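Local coordinates for protein pilin (Streptococcus pyogenes serotype M1, PDB 3GLD) that forms the shaft of the pilus as covalently joined, stacked subunits, a structure required for adhesion to host cells, bacterial aggregation and biofilm formation, at residues A[30-34]-A[70-75]; A[53-59]-A[94-100]; A[173-179]-A[250-254]; A[184-188]-A[215-219]. The protein carries 2 engineered substitutions. One frame throughout, in Å; residues are numbered along the deposited sequence.

Contact 1: residues A[30-34]-A[70-75]; sequences SNALI and YTNSDK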
loop_
_atom_site.group_PDB
_atom_site.type_symbol
_atom_site.label_atom_id
_atom_site.label_comp_id
_atom_site.label_asym_id
_atom_site.label_seq_id
_atom_site.Cartn_x
_atom_site.Cartn_y
_atom_site.Cartn_z
ATOM N N SER A 30 9.202 -3.962 -3.605
ATOM C CA SER A 30 9.564 -4.399 -2.244
ATOM C C SER A 30 10.104 -3.275 -1.357
ATOM O O SER A 30 10.037 -3.348 -0.120
ATOM C CB SER A 30 10.562 -5.558 -2.297
ATOM O OG SER A 30 11.682 -5.194 -3.085
ATOM N N ASN A 31 10.613 -2.222 -1.982
ATOM C CA ASN A 31 11.141 -1.076 -1.251
ATOM C C ASN A 31 10.086 -0.001 -0.999
ATOM O O ASN A 31 10.411 1.101 -0.579
ATOM C CB ASN A 31 12.314 -0.463 -2.020
ATOM C CG ASN A 31 13.523 -1.377 -2.073
ATOM O OD1 ASN A 31 13.975 -1.891 -1.049
ATOM N ND2 ASN A 31 14.066 -1.573 -3.276
ATOM N N ALA A 32 8.815 -0.315 -1.251
ATOM C CA ALA A 32 7.754 0.695 -1.113
ATOM C C ALA A 32 7.689 1.270 0.285
ATOM O O ALA A 32 7.891 0.548 1.264
ATOM C CB ALA A 32 6.394 0.108 -1.495
ATOM N N LEU A 33 7.409 2.571 0.369
ATOM C CA LEU A 33 6.962 3.208 1.603
ATOM C C LEU A 33 5.544 2.740 1.967
ATOM O O LEU A 33 4.723 2.486 1.068
ATOM C CB LEU A 33 6.996 4.736 1.471
ATOM C CG LEU A 33 8.369 5.447 1.505
ATOM C CD1 LEU A 33 9.173 5.185 0.234
ATOM C CD2 LEU A 33 8.157 6.936 1.697
ATOM N N ILE A 34 5.280 2.593 3.270
ATOM C CA ILE A 34 3.993 2.060 3.755
ATOM C C ILE A 34 3.161 3.251 4.225
ATOM O O ILE A 34 3.583 3.990 5.106
ATOM C CB ILE A 34 4.185 1.013 4.927
ATOM C CG1 ILE A 34 5.102 -0.151 4.504
ATOM C CG2 ILE A 34 2.847 0.508 5.477
ATOM C CD1 ILE A 34 4.643 -0.932 3.249
ATOM N N TYR A 70 -1.814 0.644 9.589
ATOM C CA TYR A 70 -0.454 0.684 9.067
ATOM C C TYR A 70 0.131 2.079 9.312
ATOM O O TYR A 70 -0.610 3.065 9.375
ATOM C CB TYR A 70 -0.458 0.341 7.568
ATOM C CG TYR A 70 -0.643 -1.135 7.288
ATOM C CD1 TYR A 70 0.453 -1.973 7.148
ATOM C CD2 TYR A 70 -1.918 -1.694 7.196
ATOM C CE1 TYR A 70 0.303 -3.313 6.903
ATOM C CE2 TYR A 70 -2.087 -3.062 6.952
ATOM C CZ TYR A 70 -0.962 -3.857 6.809
ATOM O OH TYR A 70 -1.082 -5.201 6.567
ATOM N N THR A 71 1.449 2.157 9.481
ATOM C CA THR A 71 2.156 3.458 9.546
ATOM C C THR A 71 3.437 3.407 8.746
ATOM O O THR A 71 3.898 2.333 8.363
ATOM C CB THR A 71 2.580 3.890 10.987
ATOM O OG1 THR A 71 3.225 2.793 11.645
ATOM C CG2 THR A 71 1.421 4.416 11.803
ATOM N N ASN A 72 4.042 4.574 8.523
ATOM C CA ASN A 72 5.325 4.641 7.797
ATOM C C ASN A 72 6.375 3.714 8.421
ATOM O O ASN A 72 7.162 3.087 7.706
ATOM C CB ASN A 72 5.850 6.090 7.722
ATOM C CG ASN A 72 4.915 7.036 6.944
ATOM O OD1 ASN A 72 4.922 8.237 7.188
ATOM N ND2 ASN A 72 4.111 6.494 6.015
ATOM N N SER A 73 6.365 3.611 9.756
ATOM C CA SER A 73 7.372 2.825 10.491
ATOM C C SER A 73 7.270 1.307 10.290
ATOM O O SER A 73 8.185 0.562 10.650
ATOM C CB SER A 73 7.384 3.202 11.992
ATOM O OG SER A 73 6.161 2.819 12.618
ATOM N N ASP A 74 6.171 0.842 9.699
ATOM C CA ASP A 74 6.047 -0.571 9.328
ATOM C C ASP A 74 6.974 -0.988 8.200
ATOM O O ASP A 74 7.271 -2.181 8.049
ATOM C CB ASP A 74 4.614 -0.911 8.912
ATOM C CG ASP A 74 3.649 -0.856 10.062
ATOM O OD1 ASP A 74 4.003 -1.313 11.180
ATOM O OD2 ASP A 74 2.536 -0.343 9.841
ATOM N N LYS A 75 7.417 -0.025 7.388
ATOM C CA LYS A 75 8.355 -0.343 6.316
ATOM C C LYS A 75 9.499 -1.225 6.812
ATOM O O LYS A 75 10.085 -0.959 7.861
ATOM C CB LYS A 75 8.906 0.927 5.646
ATOM C CG LYS A 75 9.746 0.620 4.420
ATOM C CD LYS A 75 10.513 1.831 3.923
ATOM C CE LYS A 75 11.153 1.510 2.580
ATOM N NZ LYS A 75 12.279 2.433 2.276
HETATM O O HOH W 1 7.260 3.787 5.046
#
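Segment 30-34 turns at Ser-30 and Asn-31, then runs extended to Ile-34. Segment 70-75 leaves strand 65-70 and coils into a 3-10 turn at 72-74. Their nearest CA atoms, Ile-34 and Asn-72, are 5.0 Å apart. These are inter-strand loops of the N-terminal all-beta domain, facing the C-terminal domain. The turn is held by Asp-74 N to Thr-71 O (3.0 Å) and Lys-75 N to Asn-72 O (3.1 Å). Asp-74 OD2 also accepts from Thr-71 N at 2.7 Å, and OD1 salt-bridges Lys-81. Ile-34 CG2 makes the main apolar contact, 3.8 Å from Tyr-70 CD1 and 4.1 Å from Asp-74 CB. Lys-75 is fully extended along the backbone of 31-33, with CE 3.3 Å from Asn-31 O. Asn-72 also hydrogen-bonds to the backbone of Tyr-190 and Lys-192 in the second domain. Water 1 links Ile-34 N (2.9 Å) to Asn-72 O (2.8 Å), while Asn-72 ND2 donates directly to Ile-34 O at 2.7 Å.

Contact 2: residues A[53-59]-A[94-100]; sequences GNKFKGV and KPGVYYY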
loop_
_atom_site.group_PDB
_atom_site.type_symbol
_atom_site.label_atom_id
_atom_site.label_comp_id
_atom_site.label_asym_id
_atom_site.label_seq_id
_atom_site.Cartn_x
_atom_site.Cartn_y
_atom_site.Cartn_z
ATOM N N GLY A 53 -34.308 -25.522 12.060
ATOM C CA GLY A 53 -33.811 -25.596 13.431
ATOM C C GLY A 53 -32.349 -26.016 13.489
ATOM O O GLY A 53 -31.877 -26.431 14.558
ATOM N N ASN A 54 -31.639 -25.899 12.351
ATOM C CA ASN A 54 -30.228 -26.284 12.258
ATOM C C ASN A 54 -29.316 -25.107 11.881
ATOM O O ASN A 54 -28.367 -24.783 12.605
ATOM C CB ASN A 54 -30.069 -27.413 11.244
ATOM C CG ASN A 54 -29.014 -28.415 11.649
ATOM O OD1 ASN A 54 -27.818 -28.150 11.541
ATOM N ND2 ASN A 54 -29.454 -29.589 12.108
ATOM N N LYS A 55 -29.616 -24.485 10.743
ATOM C CA LYS A 55 -28.900 -23.320 10.247
ATOM C C LYS A 55 -29.702 -22.075 10.575
ATOM O O LYS A 55 -30.935 -22.081 10.468
ATOM C CB LYS A 55 -28.695 -23.400 8.731
ATOM C CG LYS A 55 -27.830 -24.555 8.248
ATOM C CD LYS A 55 -27.682 -24.511 6.717
ATOM C CE LYS A 55 -27.371 -25.894 6.151
ATOM N NZ LYS A 55 -27.472 -25.896 4.658
ATOM N N PHE A 56 -28.998 -21.016 10.970
ATOM C CA PHE A 56 -29.620 -19.758 11.370
ATOM C C PHE A 56 -28.926 -18.585 10.704
ATOM O O PHE A 56 -27.726 -18.638 10.440
ATOM C CB PHE A 56 -29.524 -19.572 12.891
ATOM C CG PHE A 56 -30.310 -20.590 13.690
ATOM C CD1 PHE A 56 -31.603 -20.299 14.141
ATOM C CD2 PHE A 56 -29.751 -21.829 14.006
ATOM C CE1 PHE A 56 -32.336 -21.242 14.886
ATOM C CE2 PHE A 56 -30.486 -22.786 14.754
ATOM C CZ PHE A 56 -31.774 -22.489 15.186
ATOM N N LYS A 57 -29.680 -17.521 10.450
ATOM C CA LYS A 57 -29.077 -16.246 10.093
ATOM C C LYS A 57 -28.291 -15.777 11.310
ATOM O O LYS A 57 -28.752 -15.940 12.435
ATOM C CB LYS A 57 -30.148 -15.223 9.728
ATOM C CG LYS A 57 -30.856 -15.535 8.414
ATOM C CD LYS A 57 -31.989 -14.547 8.110
ATOM C CE LYS A 57 -32.838 -15.028 6.917
ATOM N NZ LYS A 57 -34.014 -14.135 6.660
ATOM N N GLY A 58 -27.099 -15.216 11.089
ATOM C CA GLY A 58 -26.265 -14.765 12.194
ATOM C C GLY A 58 -26.964 -13.736 13.064
ATOM O O GLY A 58 -27.839 -13.012 12.594
ATOM N N VAL A 59 -26.605 -13.678 14.345
ATOM C CA VAL A 59 -27.131 -12.617 15.215
ATOM C C VAL A 59 -26.130 -11.446 15.113
ATOM O O VAL A 59 -24.936 -11.639 15.331
ATOM C CB VAL A 59 -27.263 -13.079 16.692
ATOM C CG1 VAL A 59 -27.807 -11.948 17.573
ATOM C CG2 VAL A 59 -28.165 -14.331 16.818
ATOM N N LYS A 94 -30.425 -20.710 20.874
ATOM C CA LYS A 94 -30.374 -22.176 20.823
ATOM C C LYS A 94 -29.158 -22.706 20.079
ATOM O O LYS A 94 -28.513 -21.962 19.337
ATOM C CB LYS A 94 -31.670 -22.745 20.220
ATOM C CG LYS A 94 -31.999 -22.233 18.835
ATOM C CD LYS A 94 -33.469 -22.454 18.492
ATOM C CE LYS A 94 -34.371 -21.663 19.432
ATOM N NZ LYS A 94 -35.739 -21.545 18.870
ATOM N N PRO A 95 -28.833 -23.997 20.270
ATOM C CA PRO A 95 -27.715 -24.512 19.508
ATOM C C PRO A 95 -28.011 -24.458 18.020
ATOM O O PRO A 95 -29.181 -24.550 17.602
ATOM C CB PRO A 95 -27.631 -25.967 19.951
ATOM C CG PRO A 95 -28.188 -25.959 21.328
ATOM C CD PRO A 95 -29.288 -24.954 21.291
ATOM N N GLY A 96 -26.956 -24.325 17.225
ATOM C CA GLY A 96 -27.116 -24.313 15.777
ATOM C C GLY A 96 -25.953 -23.663 15.067
ATOM O O GLY A 96 -24.983 -23.224 15.700
ATOM N N VAL A 97 -26.045 -23.618 13.742
ATOM C CA VAL A 97 -24.985 -22.992 12.954
ATOM C C VAL A 97 -25.483 -21.649 12.474
ATOM O O VAL A 97 -26.481 -21.551 11.748
ATOM C CB VAL A 97 -24.491 -23.878 11.798
ATOM C CG1 VAL A 97 -23.272 -23.239 11.149
ATOM C CG2 VAL A 97 -24.141 -25.275 12.304
ATOM N N TYR A 98 -24.784 -20.616 12.919
ATOM C CA TYR A 98 -25.165 -19.241 12.642
ATOM C C TYR A 98 -24.240 -18.646 11.565
ATOM O O TYR A 98 -23.000 -18.631 11.731
ATOM C CB TYR A 98 -25.124 -18.425 13.930
ATOM C CG TYR A 98 -26.186 -18.853 14.942
ATOM C CD1 TYR A 98 -26.050 -20.026 15.679
ATOM C CD2 TYR A 98 -27.336 -18.091 15.136
ATOM C CE1 TYR A 98 -27.030 -20.413 16.601
ATOM C CE2 TYR A 98 -28.331 -18.487 16.053
ATOM C CZ TYR A 98 -28.155 -19.637 16.773
ATOM O OH TYR A 98 -29.117 -20.019 17.668
ATOM N N TYR A 99 -24.868 -18.172 10.484
ATOM C CA TYR A 99 -24.168 -17.735 9.269
ATOM C C TYR A 99 -23.932 -16.231 9.180
ATOM O O TYR A 99 -24.833 -15.423 9.404
ATOM C CB TYR A 99 -24.908 -18.202 8.015
ATOM C CG TYR A 99 -24.752 -19.675 7.765
ATOM C CD1 TYR A 99 -25.360 -20.597 8.609
ATOM C CD2 TYR A 99 -23.991 -20.156 6.692
ATOM C CE1 TYR A 99 -25.234 -21.946 8.401
ATOM C CE2 TYR A 99 -23.854 -21.519 6.477
ATOM C CZ TYR A 99 -24.489 -22.407 7.347
ATOM O OH TYR A 99 -24.391 -23.762 7.200
ATOM N N TYR A 100 -22.695 -15.873 8.858
ATOM C CA TYR A 100 -22.322 -14.484 8.658
ATOM C C TYR A 100 -21.520 -14.353 7.366
ATOM O O TYR A 100 -21.016 -15.341 6.831
ATOM C CB TYR A 100 -21.438 -13.988 9.797
ATOM C CG TYR A 100 -22.057 -13.969 11.164
ATOM C CD1 TYR A 100 -22.097 -15.133 11.950
ATOM C CD2 TYR A 100 -22.604 -12.802 11.680
ATOM C CE1 TYR A 100 -22.674 -15.129 13.221
ATOM C CE2 TYR A 100 -23.169 -12.779 12.943
ATOM C CZ TYR A 100 -23.201 -13.949 13.709
ATOM O OH TYR A 100 -23.749 -13.935 14.970
#
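Strand 55-57 pairs in parallel with the start of strand 96-104, and the short axes differ in direction by 38°. The bridges are Lys-55 with Val-97, Phe-56 with Tyr-98 and Lys-57 with Tyr-99. Backbone donors and acceptors alternate across the seam. Val-97 N donates to Asn-54 O at 2.8 Å. Phe-56 N donates to Val-97 O at 2.7 Å, and Tyr-99 N to Phe-56 O at 2.9 Å. The last bond of the series, Gly-58 N to Tyr-99 O at 2.8 Å, is weak because it is bent. Beyond it, Tyr-100 OH donates to Val-59 O at 2.6 Å. Tyr-98 OH turns back within its own segment and donates to Lys-94 O at 2.6 Å. The outer amides of Lys-55 and Lys-57 are met by Asp-52 and Glu-51.

Phe-56 and Tyr-98 share one face of the sheet in an offset stack, with centroids 4.7 Å apart and planes at 12°. Gly-58 CA sits over the Tyr-100 ring, 3.7 Å from its centroid, a CH-pi contact; a side chain here would clash. A side chain on Gly-96 would strike the Phe-56 ring. On its other edge strand 96-104 pairs antiparallel with strand 119-129. The arrangement is a short parallel strand added to an otherwise antiparallel sheet of the N-terminal, immunoglobulin-like pilin domain.

Contact 3: residues A[173-179]-A[250-254]; sequences GDRSKDF and SEKYT
A very short salt bridge joins Lys-177 NZ to Glu-251 OE1 at 2.5 Å. Lys-177 is extended (chi1 to chi3 t, chi4 p) and Glu-251 is m, t. Asp-174 N donates to Tyr-253 OH at 2.8 Å. Both segments are mostly loop, lead into strands 179-185 and 254-261, and do not pair as strands; the nearest CA atoms, Gly-173 and Tyr-253, are 7.8 Å apart. Residues 174-177 form a type I beta turn. Asp-174 (chi1 t) closes an Asx turn, its OD1 accepting from Ser-176 N at 2.9 Å and from Ser-176 OG at 2.7 Å. The edge of Phe-179 (chi1 m) meets the face of Tyr-253 (chi1 m), T-shaped, with centroids 5.3 Å apart and planes at 86°. Lys-177 CD lies 4.0 Å from Tyr-253 CE2. Both rings touch Asn-290, whose cross-link to Lys-166 is autocatalysed by Glu-245; Phe-179 is also cation-pi paired with Lys-166. The buried rings are consistent with an apolar surround for that bond; the salt bridge is more exposed.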
loop_
_atom_site.group_PDB
_atom_site.type_symbol
_atom_site.label_atom_id
_atom_site.label_comp_id
_atom_site.label_asym_id
_atom_site.label_seq_id
_atom_site.Cartn_x
_atom_site.Cartn_y
_atom_site.Cartn_z
ATOM N N GLY A 173 25.690 23.895 -27.788
ATOM C CA GLY A 173 25.411 23.229 -26.497
ATOM C C GLY A 173 26.584 22.413 -25.981
ATOM O O GLY A 173 27.195 21.638 -26.742
ATOM N N ASP A 174 26.907 22.613 -24.701
ATOM C CA ASP A 174 27.995 21.894 -24.033
ATOM C C ASP A 174 27.484 20.576 -23.455
ATOM O O ASP A 174 26.784 20.582 -22.432
ATOM C CB ASP A 174 28.609 22.770 -22.921
ATOM C CG ASP A 174 29.835 22.147 -22.254
ATOM O OD1 ASP A 174 30.252 21.006 -22.562
ATOM O OD2 ASP A 174 30.398 22.827 -21.381
ATOM N N ARG A 175 27.840 19.469 -24.112
ATOM C CA ARG A 175 27.481 18.115 -23.668
ATOM C C ARG A 175 28.219 17.630 -22.398
ATOM O O ARG A 175 27.883 16.569 -21.848
ATOM C CB ARG A 175 27.639 17.098 -24.812
ATOM C CG ARG A 175 26.411 16.963 -25.741
ATOM C CD ARG A 175 26.092 18.239 -26.540
ATOM N NE ARG A 175 25.084 17.988 -27.581
ATOM C CZ ARG A 175 24.675 18.891 -28.466
ATOM N NH1 ARG A 175 25.190 20.118 -28.465
ATOM N NH2 ARG A 175 23.768 18.562 -29.380
ATOM N N SER A 176 29.187 18.406 -21.915
ATOM C CA SER A 176 29.903 18.053 -20.687
ATOM C C SER A 176 29.544 18.937 -19.471
ATOM O O SER A 176 30.006 18.698 -18.348
ATOM C CB SER A 176 31.415 17.993 -20.939
ATOM O OG SER A 176 31.927 19.284 -21.260
ATOM N N LYS A 177 28.670 19.918 -19.689
ATOM C CA LYS A 177 28.241 20.800 -18.627
ATOM C C LYS A 177 27.253 20.136 -17.641
ATOM O O LYS A 177 26.328 19.416 -18.051
ATOM C CB LYS A 177 27.628 22.070 -19.225
ATOM C CG LYS A 177 27.090 23.071 -18.197
ATOM C CD LYS A 177 26.350 24.184 -18.911
ATOM C CE LYS A 177 25.813 25.195 -17.932
ATOM N NZ LYS A 177 26.908 25.934 -17.198
ATOM N N ASP A 178 27.495 20.365 -16.350
ATOM C CA ASP A 178 26.549 19.988 -15.305
ATOM C C ASP A 178 25.471 21.039 -15.078
ATOM O O ASP A 178 25.766 22.187 -14.765
ATOM C CB ASP A 178 27.266 19.604 -14.018
ATOM C CG ASP A 178 27.542 18.118 -13.959
ATOM O OD1 ASP A 178 26.583 17.321 -13.806
ATOM O OD2 ASP A 178 28.705 17.729 -14.119
ATOM N N PHE A 179 24.209 20.648 -15.277
ATOM C CA PHE A 179 23.101 21.543 -14.997
ATOM C C PHE A 179 22.585 21.208 -13.603
ATOM O O PHE A 179 22.443 20.029 -13.280
ATOM C CB PHE A 179 22.008 21.373 -16.044
ATOM C CG PHE A 179 22.425 21.785 -17.436
ATOM C CD1 PHE A 179 21.994 22.992 -17.958
ATOM C CD2 PHE A 179 23.221 20.945 -18.227
ATOM C CE1 PHE A 179 22.364 23.392 -19.237
ATOM C CE2 PHE A 179 23.605 21.345 -19.501
ATOM C CZ PHE A 179 23.180 22.570 -20.009
ATOM N N SER A 250 21.457 33.529 -18.808
ATOM C CA SER A 250 22.705 34.307 -18.866
ATOM C C SER A 250 23.873 33.538 -19.494
ATOM O O SER A 250 24.838 34.142 -19.956
ATOM C CB SER A 250 23.086 34.856 -17.485
ATOM O OG SER A 250 23.209 33.831 -16.513
ATOM N N GLU A 251 23.779 32.206 -19.527
ATOM C CA GLU A 251 24.782 31.391 -20.215
ATOM C C GLU A 251 24.379 31.029 -21.658
ATOM O O GLU A 251 25.043 30.215 -22.317
ATOM C CB GLU A 251 25.174 30.170 -19.370
ATOM C CG GLU A 251 26.037 30.545 -18.153
ATOM C CD GLU A 251 26.068 29.456 -17.085
ATOM O OE1 GLU A 251 26.651 28.386 -17.348
ATOM O OE2 GLU A 251 25.526 29.680 -15.970
ATOM N N LYS A 252 23.313 31.671 -22.147
ATOM C CA LYS A 252 22.852 31.535 -23.542
ATOM C C LYS A 252 22.185 30.175 -23.834
ATOM O O LYS A 252 22.187 29.693 -24.975
ATOM C CB LYS A 252 23.979 31.814 -24.557
ATOM C CG LYS A 252 24.838 33.084 -24.282
ATOM C CD LYS A 252 24.135 34.378 -24.711
ATOM C CE LYS A 252 24.920 35.639 -24.301
ATOM N NZ LYS A 252 24.849 35.904 -22.828
ATOM N N TYR A 253 21.626 29.562 -22.794
ATOM C CA TYR A 253 20.770 28.382 -22.966
ATOM C C TYR A 253 19.301 28.737 -22.891
ATOM O O TYR A 253 18.892 29.556 -22.070
ATOM C CB TYR A 253 21.079 27.322 -21.907
ATOM C CG TYR A 253 22.355 26.580 -22.172
ATOM C CD1 TYR A 253 22.364 25.433 -22.960
ATOM C CD2 TYR A 253 23.556 27.026 -21.646
ATOM C CE1 TYR A 253 23.552 24.749 -23.217
ATOM C CE2 TYR A 253 24.740 26.348 -21.898
ATOM C CZ TYR A 253 24.728 25.218 -22.685
ATOM O OH TYR A 253 25.905 24.548 -22.922
ATOM N N THR A 254 18.500 28.111 -23.748
ATOM C CA THR A 254 17.056 28.120 -23.546
ATOM C C THR A 254 16.638 26.763 -22.963
ATOM O O THR A 254 17.152 25.708 -23.362
ATOM C CB THR A 254 16.320 28.320 -24.857
ATOM O OG1 THR A 254 16.702 27.271 -25.742
ATOM C CG2 THR A 254 16.680 29.675 -25.493
#

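Contact 4: residues A[184-188]-A[215-219]; sequences TLKAN and SIDQL
Segment 184-188 continues strand 179-185 in extended form. Segment 215-219 approaches it roughly antiparallel, the touching parts being 152° apart in direction. CA atoms pair as Leu-185 with Ile-216 (5.1 Å), Lys-186 with Asp-217 (4.9 Å) and Thr-184 with Leu-219 (4.7 Å). Residues 215-218 form a type II beta turn between strands 210-215 and 220-224.

Ser-215 ends the first of these strands. Ser-215 O accepts from Gln-218 N at 3.1 Å, closing the turn. Ser-215 O also takes a bond from water 2 at 2.5 Å, and this water accepts from Leu-185 N at 3.1 Å. Ile-216 (-60/132; chi1 m, chi2 t) lays CG2 3.4 Å from Ala-187 N and 3.9 Å from Ala-187 CB. Asp-217 has positive phi (80/7), as the third turn position requires. Asp-217 N donates to Leu-185 O at 2.7 Å. The side chain, with chi1 near -101°, brings Asp-217 OD1 2.8 Å from Ala-187 N as acceptor. Gln-218 (-125/120) leads out of the turn with its CB pointing away. Leu-219 (chi1 t, chi2 p) sets CD1 3.4 Å from Thr-184 OG1, just before strand 220-224 pairs with 179-185. Together, the Asp-217 amide and carboxylate satisfy the carbonyl of Leu-185 and the amide of Ala-187 in the facing segment, so one turn residue adds to the pairing of the two segments.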
loop_
_atom_site.group_PDB
_atom_site.type_symbol
_atom_site.label_atom_id
_atom_site.label_comp_id
_atom_site.label_asym_id
_atom_site.label_seq_id
_atom_site.Cartn_x
_atom_site.Cartn_y
_atom_site.Cartn_z
ATOM N N THR A 184 11.646 18.526 -4.964
ATOM C CA THR A 184 10.941 18.540 -3.680
ATOM C C THR A 184 9.689 17.684 -3.779
ATOM O O THR A 184 8.831 17.922 -4.624
ATOM C CB THR A 184 10.560 19.958 -3.267
ATOM O OG1 THR A 184 11.707 20.798 -3.385
ATOM C CG2 THR A 184 10.043 19.990 -1.821
ATOM N N LEU A 185 9.639 16.654 -2.938
ATOM C CA LEU A 185 8.436 15.873 -2.705
ATOM C C LEU A 185 7.733 16.413 -1.443
ATOM O O LEU A 185 8.387 16.720 -0.439
ATOM C CB LEU A 185 8.814 14.406 -2.531
ATOM C CG LEU A 185 9.842 13.817 -3.509
ATOM C CD1 LEU A 185 10.359 12.521 -2.965
ATOM C CD2 LEU A 185 9.281 13.617 -4.893
ATOM N N LYS A 186 6.405 16.539 -1.507
ATOM C CA LYS A 186 5.620 17.165 -0.440
ATOM C C LYS A 186 4.939 16.121 0.437
ATOM O O LYS A 186 4.384 15.142 -0.061
ATOM C CB LYS A 186 4.567 18.114 -1.009
ATOM C CG LYS A 186 5.126 19.379 -1.671
ATOM C CD LYS A 186 5.789 19.086 -3.007
ATOM C CE LYS A 186 6.653 20.245 -3.463
ATOM N NZ LYS A 186 5.840 21.487 -3.644
ATOM N N ALA A 187 4.983 16.348 1.747
ATOM C CA ALA A 187 4.310 15.472 2.703
ATOM C C ALA A 187 2.795 15.496 2.508
ATOM O O ALA A 187 2.227 16.489 2.056
ATOM C CB ALA A 187 4.673 15.880 4.151
ATOM N N ASN A 188 2.154 14.382 2.831
ATOM C CA ASN A 188 0.702 14.337 2.997
ATOM C C ASN A 188 0.374 13.419 4.180
ATOM O O ASN A 188 1.288 12.935 4.848
ATOM C CB ASN A 188 -0.011 13.902 1.696
ATOM C CG ASN A 188 0.483 12.580 1.159
ATOM O OD1 ASN A 188 0.764 11.647 1.911
ATOM N ND2 ASN A 188 0.591 12.490 -0.172
ATOM N N SER A 215 14.576 13.163 1.169
ATOM C CA SER A 215 13.634 13.252 2.279
ATOM C C SER A 215 12.415 14.032 1.842
ATOM O O SER A 215 12.535 15.081 1.220
ATOM C CB SER A 215 14.263 13.974 3.467
ATOM O OG SER A 215 15.246 13.173 4.086
ATOM N N ILE A 216 11.237 13.502 2.158
ATOM C CA ILE A 216 9.984 14.183 1.884
ATOM C C ILE A 216 9.982 15.528 2.636
ATOM O O ILE A 216 10.378 15.603 3.805
ATOM C CB ILE A 216 8.760 13.283 2.264
ATOM C CG1 ILE A 216 8.753 12.008 1.416
ATOM C CG2 ILE A 216 7.453 14.043 2.081
ATOM C CD1 ILE A 216 7.577 11.033 1.729
ATOM N N ASP A 217 9.613 16.593 1.922
ATOM C CA ASP A 217 9.530 17.946 2.464
ATOM C C ASP A 217 10.885 18.660 2.565
ATOM O O ASP A 217 10.969 19.751 3.120
ATOM C CB ASP A 217 8.806 17.951 3.820
ATOM C CG ASP A 217 7.363 18.398 3.716
ATOM O OD1 ASP A 217 6.790 18.362 2.607
ATOM O OD2 ASP A 217 6.796 18.786 4.766
ATOM N N GLN A 218 11.930 18.025 2.029
ATOM C CA GLN A 218 13.290 18.573 2.008
ATOM C C GLN A 218 13.820 18.607 0.561
ATOM O O GLN A 218 13.946 17.560 -0.086
ATOM C CB GLN A 218 14.206 17.720 2.888
ATOM C CG GLN A 218 15.631 18.263 3.046
ATOM C CD GLN A 218 16.423 17.530 4.122
ATOM O OE1 GLN A 218 15.888 17.190 5.178
ATOM N NE2 GLN A 218 17.702 17.283 3.856
ATOM N N LEU A 219 14.152 19.808 0.082
ATOM C CA LEU A 219 14.721 19.999 -1.274
ATOM C C LEU A 219 15.902 19.076 -1.515
ATOM O O LEU A 219 16.834 19.025 -0.719
ATOM C CB LEU A 219 15.136 21.468 -1.498
ATOM C CG LEU A 219 15.772 21.955 -2.812
ATOM C CD1 LEU A 219 14.914 21.647 -4.020
ATOM C CD2 LEU A 219 16.014 23.457 -2.727
HETATM O O HOH W 2 12.080 15.848 -1.151
#

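Overall arrangement
Contacts 1 and 2 belong to the N-terminal domain, contacts 3 and 4 to the C-terminal one. Contact 1 lies near the middle of the elongated chain. Its centre is 16 Å from that of contact 4, and the two touch across the domain junction through Leu-33 CD2 and Ile-216 CD1 (4.1 Å). Contacts 2 and 3 lie toward opposite ends, about 77 Å apart between centres. Along the chain the segments of contacts 1 and 2 alternate. Contact 4 falls between the two segments of contact 3, and strand 179-185 runs from one to the other. The set follows two all-beta domains end to end, consistent with a subunit that stacks head to tail in the pilus.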